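Local coordinates for OLD nuclease (Thermus scotoductus, PDB 6P74) that degrades linear or supercoiled double-stranded DNA from 5' to 3', nicks and linearizes circular DNA, and has an ATPase activity that DNA stimulates, at the interface of chains A and B. Numbering follows the deposited sequence. Chains: chain A/B, Putative ATP-dependent endonuclease of the OLD family.

Contact 1: the interface of chains A and B. Residues chain A 156, 159-160, 163, 228, 231, 233; chain B 189, 192, 196, 219.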
# COMPACT_ATOMS: atom_id res chain seq x y z
N LEU A 156 -18.87 -11.74 -2.26
CA LEU A 156 -20.25 -12.04 -1.92
C LEU A 156 -21.17 -11.72 -3.09
O LEU A 156 -22.10 -12.47 -3.39
CB LEU A 156 -20.66 -11.26 -0.68
CG LEU A 156 -22.00 -11.63 -0.06
CD1 LEU A 156 -22.07 -13.13 0.30
CD2 LEU A 156 -22.20 -10.77 1.16
N LEU A 159 -21.47 -14.48 -5.31
CA LEU A 159 -22.27 -15.56 -4.74
C LEU A 159 -23.77 -15.32 -4.97
O LEU A 159 -24.51 -16.26 -5.29
CB LEU A 159 -21.98 -15.69 -3.24
CG LEU A 159 -22.72 -16.80 -2.49
CD1 LEU A 159 -22.34 -18.19 -2.99
CD2 LEU A 159 -22.47 -16.71 -0.98
N LEU A 160 -24.22 -14.08 -4.81
CA LEU A 160 -25.64 -13.74 -4.91
C LEU A 160 -26.13 -13.53 -6.34
O LEU A 160 -27.32 -13.27 -6.52
CB LEU A 160 -25.94 -12.47 -4.10
CG LEU A 160 -25.68 -12.55 -2.60
CD1 LEU A 160 -25.75 -11.17 -1.98
CD2 LEU A 160 -26.68 -13.49 -1.94
N VAL A 163 -29.06 -15.29 -7.17
CA VAL A 163 -30.19 -14.80 -6.39
C VAL A 163 -30.73 -13.51 -6.99
O VAL A 163 -31.93 -13.39 -7.26
CB VAL A 163 -29.76 -14.59 -4.92
CG1 VAL A 163 -30.80 -13.80 -4.16
CG2 VAL A 163 -29.52 -15.93 -4.27
N PHE A 228 -29.57 -6.73 -3.54
CA PHE A 228 -28.51 -7.70 -3.34
C PHE A 228 -27.10 -7.13 -3.60
O PHE A 228 -26.12 -7.84 -3.41
CB PHE A 228 -28.78 -8.92 -4.21
CG PHE A 228 -30.08 -9.59 -3.88
CD1 PHE A 228 -30.15 -10.48 -2.81
CD2 PHE A 228 -31.22 -9.30 -4.58
CE1 PHE A 228 -31.35 -11.08 -2.47
CE2 PHE A 228 -32.42 -9.91 -4.25
CZ PHE A 228 -32.49 -10.80 -3.19
N LEU A 231 -26.15 -6.15 0.25
CA LEU A 231 -26.23 -7.17 1.27
C LEU A 231 -24.82 -7.52 1.76
O LEU A 231 -23.87 -7.60 0.98
CB LEU A 231 -26.93 -8.41 0.73
CG LEU A 231 -28.09 -9.03 1.49
CD1 LEU A 231 -29.14 -8.00 1.92
CD2 LEU A 231 -28.72 -10.07 0.60
N LEU A 233 -22.66 -9.96 5.05
CA LEU A 233 -22.74 -10.83 6.21
C LEU A 233 -22.46 -10.00 7.46
O LEU A 233 -21.55 -9.17 7.47
CB LEU A 233 -21.74 -11.98 6.11
CG LEU A 233 -22.11 -13.23 5.32
CD1 LEU A 233 -23.57 -13.59 5.51
CD2 LEU A 233 -21.76 -13.07 3.85
N VAL B 189 -31.98 -18.05 -0.67
CA VAL B 189 -31.17 -17.14 0.13
C VAL B 189 -30.92 -17.73 1.51
O VAL B 189 -29.79 -17.69 2.03
CB VAL B 189 -31.84 -15.75 0.21
CG1 VAL B 189 -31.17 -14.91 1.28
CG2 VAL B 189 -31.78 -15.05 -1.14
N ILE B 192 -28.37 -20.50 1.36
CA ILE B 192 -27.03 -19.95 1.21
C ILE B 192 -26.55 -19.37 2.53
O ILE B 192 -25.40 -19.57 2.93
CB ILE B 192 -27.02 -18.89 0.10
CG1 ILE B 192 -27.35 -19.55 -1.24
CG2 ILE B 192 -25.66 -18.19 0.06
CD1 ILE B 192 -27.36 -18.59 -2.40
N ILE B 196 -23.28 -20.63 4.84
CA ILE B 196 -22.24 -19.72 5.33
C ILE B 196 -22.13 -19.79 6.85
O ILE B 196 -21.05 -20.06 7.40
CB ILE B 196 -22.53 -18.28 4.86
CG1 ILE B 196 -22.55 -18.22 3.33
CG2 ILE B 196 -21.48 -17.31 5.43
CD1 ILE B 196 -22.80 -16.81 2.77
N PHE B 219 -27.38 -12.45 6.61
CA PHE B 219 -27.43 -11.36 5.65
C PHE B 219 -28.14 -10.14 6.25
O PHE B 219 -28.88 -10.24 7.24
CB PHE B 219 -28.14 -11.80 4.38
CG PHE B 219 -27.34 -12.73 3.50
CD1 PHE B 219 -26.04 -12.41 3.12
CD2 PHE B 219 -27.90 -13.91 3.02
CE1 PHE B 219 -25.31 -13.27 2.29
CE2 PHE B 219 -27.18 -14.76 2.19
CZ PHE B 219 -25.89 -14.43 1.82

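Contact 2: the interface of chains A and B. Residues chain A 233-235, 254-255; chain B 196, 200, 216-218.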
# COMPACT_ATOMS: atom_id res chain seq x y z
N LEU A 233 -22.66 -9.96 5.05
CA LEU A 233 -22.74 -10.83 6.21
C LEU A 233 -22.46 -10.00 7.46
O LEU A 233 -21.55 -9.17 7.47
CB LEU A 233 -21.74 -11.98 6.11
CG LEU A 233 -22.11 -13.23 5.32
CD1 LEU A 233 -23.57 -13.59 5.51
CD2 LEU A 233 -21.76 -13.07 3.85
N GLN A 234 -23.24 -10.21 8.51
CA GLN A 234 -23.01 -9.47 9.74
C GLN A 234 -23.20 -10.39 10.94
O GLN A 234 -23.72 -11.49 10.81
CB GLN A 234 -23.91 -8.23 9.82
CG GLN A 234 -25.27 -8.42 9.20
CD GLN A 234 -26.00 -7.11 8.97
OE1 GLN A 234 -25.46 -6.18 8.37
NE2 GLN A 234 -27.23 -7.04 9.45
N TYR A 235 -22.73 -9.92 12.09
CA TYR A 235 -22.82 -10.66 13.35
C TYR A 235 -22.80 -9.66 14.50
O TYR A 235 -22.47 -8.48 14.31
CB TYR A 235 -21.69 -11.68 13.46
CG TYR A 235 -20.33 -11.04 13.33
CD1 TYR A 235 -19.82 -10.68 12.09
CD2 TYR A 235 -19.56 -10.78 14.45
CE1 TYR A 235 -18.58 -10.09 11.97
CE2 TYR A 235 -18.31 -10.19 14.35
CZ TYR A 235 -17.83 -9.84 13.10
OH TYR A 235 -16.59 -9.25 12.99
N ALA A 254 -13.54 -16.87 9.19
CA ALA A 254 -14.45 -18.00 9.19
C ALA A 254 -15.60 -17.76 8.22
O ALA A 254 -16.03 -18.69 7.52
CB ALA A 254 -14.96 -18.26 10.60
N ILE A 255 -16.11 -16.53 8.14
CA ILE A 255 -17.19 -16.26 7.20
C ILE A 255 -16.72 -16.40 5.76
O ILE A 255 -17.48 -16.82 4.88
CB ILE A 255 -17.79 -14.87 7.49
CG1 ILE A 255 -18.57 -14.91 8.81
CG2 ILE A 255 -18.67 -14.40 6.31
CD1 ILE A 255 -19.17 -13.59 9.16
N ILE B 196 -23.28 -20.63 4.84
CA ILE B 196 -22.24 -19.72 5.33
C ILE B 196 -22.13 -19.79 6.85
O ILE B 196 -21.05 -20.06 7.40
CB ILE B 196 -22.53 -18.28 4.86
CG1 ILE B 196 -22.55 -18.22 3.33
CG2 ILE B 196 -21.48 -17.31 5.43
CD1 ILE B 196 -22.80 -16.81 2.77
N ALA B 200 -18.93 -21.21 8.92
CA ALA B 200 -18.17 -20.31 9.77
C ALA B 200 -18.16 -20.77 11.23
O ALA B 200 -17.13 -20.68 11.90
CB ALA B 200 -18.73 -18.89 9.66
N GLU B 216 -24.87 -14.73 16.07
CA GLU B 216 -25.77 -14.69 14.94
C GLU B 216 -24.98 -14.23 13.73
O GLU B 216 -24.30 -13.20 13.78
CB GLU B 216 -26.94 -13.74 15.19
CG GLU B 216 -28.18 -14.05 14.36
CD GLU B 216 -28.86 -15.36 14.75
OE1 GLU B 216 -30.10 -15.46 14.64
OE2 GLU B 216 -28.15 -16.30 15.18
N ILE B 217 -25.05 -15.00 12.65
CA ILE B 217 -24.41 -14.67 11.39
C ILE B 217 -25.48 -14.77 10.31
O ILE B 217 -26.13 -15.81 10.19
CB ILE B 217 -23.22 -15.59 11.07
CG1 ILE B 217 -22.17 -15.55 12.20
CG2 ILE B 217 -22.60 -15.21 9.75
CD1 ILE B 217 -21.00 -16.50 11.99
N GLY B 218 -25.66 -13.70 9.55
CA GLY B 218 -26.68 -13.70 8.52
C GLY B 218 -26.49 -12.52 7.59
O GLY B 218 -25.57 -11.72 7.74

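Contact 1: the interface of chains A and B
The ring of B:Phe219, in strand 217-220, packs among four leucines of chain A and shows how one aromatic group can knit several elements together. Its contacts come from different directions. CD1 of A:Leu233 stands to one side of the ring plane, towards its rim, 3.6 Å from the ring atom CD1 of B:Phe219. A:Leu160 and A:Leu231 lie on the other side of that plane. The methyl CD2 of A:Leu160 meets CZ of B:Phe219 at 4.0 Å, the two side chains lying alongside but pointing opposite ways, whereas A:Leu231 crosses the phenylalanine near its root, at about a right angle. A:Leu156, with CG anti to the backbone N (chi1 -171°), sends CD1 to the ring edge, in plane, 3.8 Å from CE1 of B:Phe219. The backbone O of B:Val189, from the same chain as the ring, also lies in plane at its edge. Contacts on both sides and at the rim should restrict the ring's tilt.

A second group of aliphatic contacts joins helix 154-166 of chain A to helix 187-205 of chain B. A:Val163 and B:Val189 cross almost perpendicularly, and their methyls CG1 and CG2 are tightly packed at 3.4 Å. The CG2 branch of A:Val163 also reaches CD1 of B:Ile192 at 3.9 Å. One turn back, A:Leu159 lies head to tail beside B:Ile192, placing its CD2 3.7 Å from that residue's CG2; the same methyl meets CD1 of B:Ile196 tip to tip. A:Leu233 approaches B:Ile196 tip to tip as well, its CD2 lying 4.0 Å from CD1 of the isoleucine.

Backbone pairing is the third element: A:Leu233 and B:Phe219 form an antiparallel bridge, registered by backbone bonds of their neighbours A:Gln234 and B:Gly218. The side chains themselves meet carbon to carbon, and this apolar core of the dimerization domain appears to hold the homodimer together by shape and hydrophobic burial.

Contact 2: the interface of chains A and B
Strand 232-235 of chain A runs antiparallel to strand 217-220 of chain B, while helix 246-266 of chain A packs on helix 187-205 of chain B. Here a short intermolecular ribbon and a helix pair lie side by side and probably reinforce each other.

The ribbon is fastened by a reciprocal backbone pair. N of A:Gln234 donates to O of B:Gly218 at 2.9 Å. In return, N of B:Gly218 donates to O of A:Gln234 at 3.2 Å. Each of the two residues is thus donor and acceptor towards the other, and A:Tyr235 and B:Ile217 form the next antiparallel bridge. The glycine oxygen is flanked by carbon too: CD1 of A:Leu233 lies 3.5 Å from O of B:Gly218. CG of A:Gln234 approaches the same oxygen, its chi1 of 34° setting that carbon between the backbone N and the carbonyl carbon, a crowded position.

Between ribbon and helices, A:Ile255 and B:Ile217 reach towards each other tip to tip. A:Ile255 holds CG1 anti to the carbonyl carbon (chi1 -71°), and its extended end brings CD1 to within 3.8 Å of CG2 of B:Ile217. Its other branch, CG2, comes 4.1 Å from CG2 of B:Ile196 as those two side chains cross obliquely. The other branch of B:Ile217, CG1, faces CB of A:Tyr235, so this isoleucine bridges strand and helix of the partner.

Alanines lie where the two helices come close, which probably permits the approach. The methyl of B:Ala200 touches the backbone of A:Ala254 and A:Ile255, while CB of A:Ala254 lies 3.9 Å from CA of B:Ala200. Main chain and methyl meet directly: CB of B:Ala200 rests 3.4 Å from O of A:Ala254.

Contact 1 and contact 2 are adjoining patches of one dimer interface, their C-alpha centres about 11 Å apart. Both use strand 232-235 of chain A and, from chain B, strand 217-220 and helix 187-205; A:Leu233 and B:Ile196 belong to both. These elements run through the two patches, while chain A contributes helix 154-166 to contact 1 and helix 246-266 to contact 2. The two-fold axis repeats both with the chains exchanged, so each contact occurs twice in the homodimer. Centred about 56 and 50 Å from A:Arg487 of the Toprim active site, they probably serve assembly, not DNA cleavage directly.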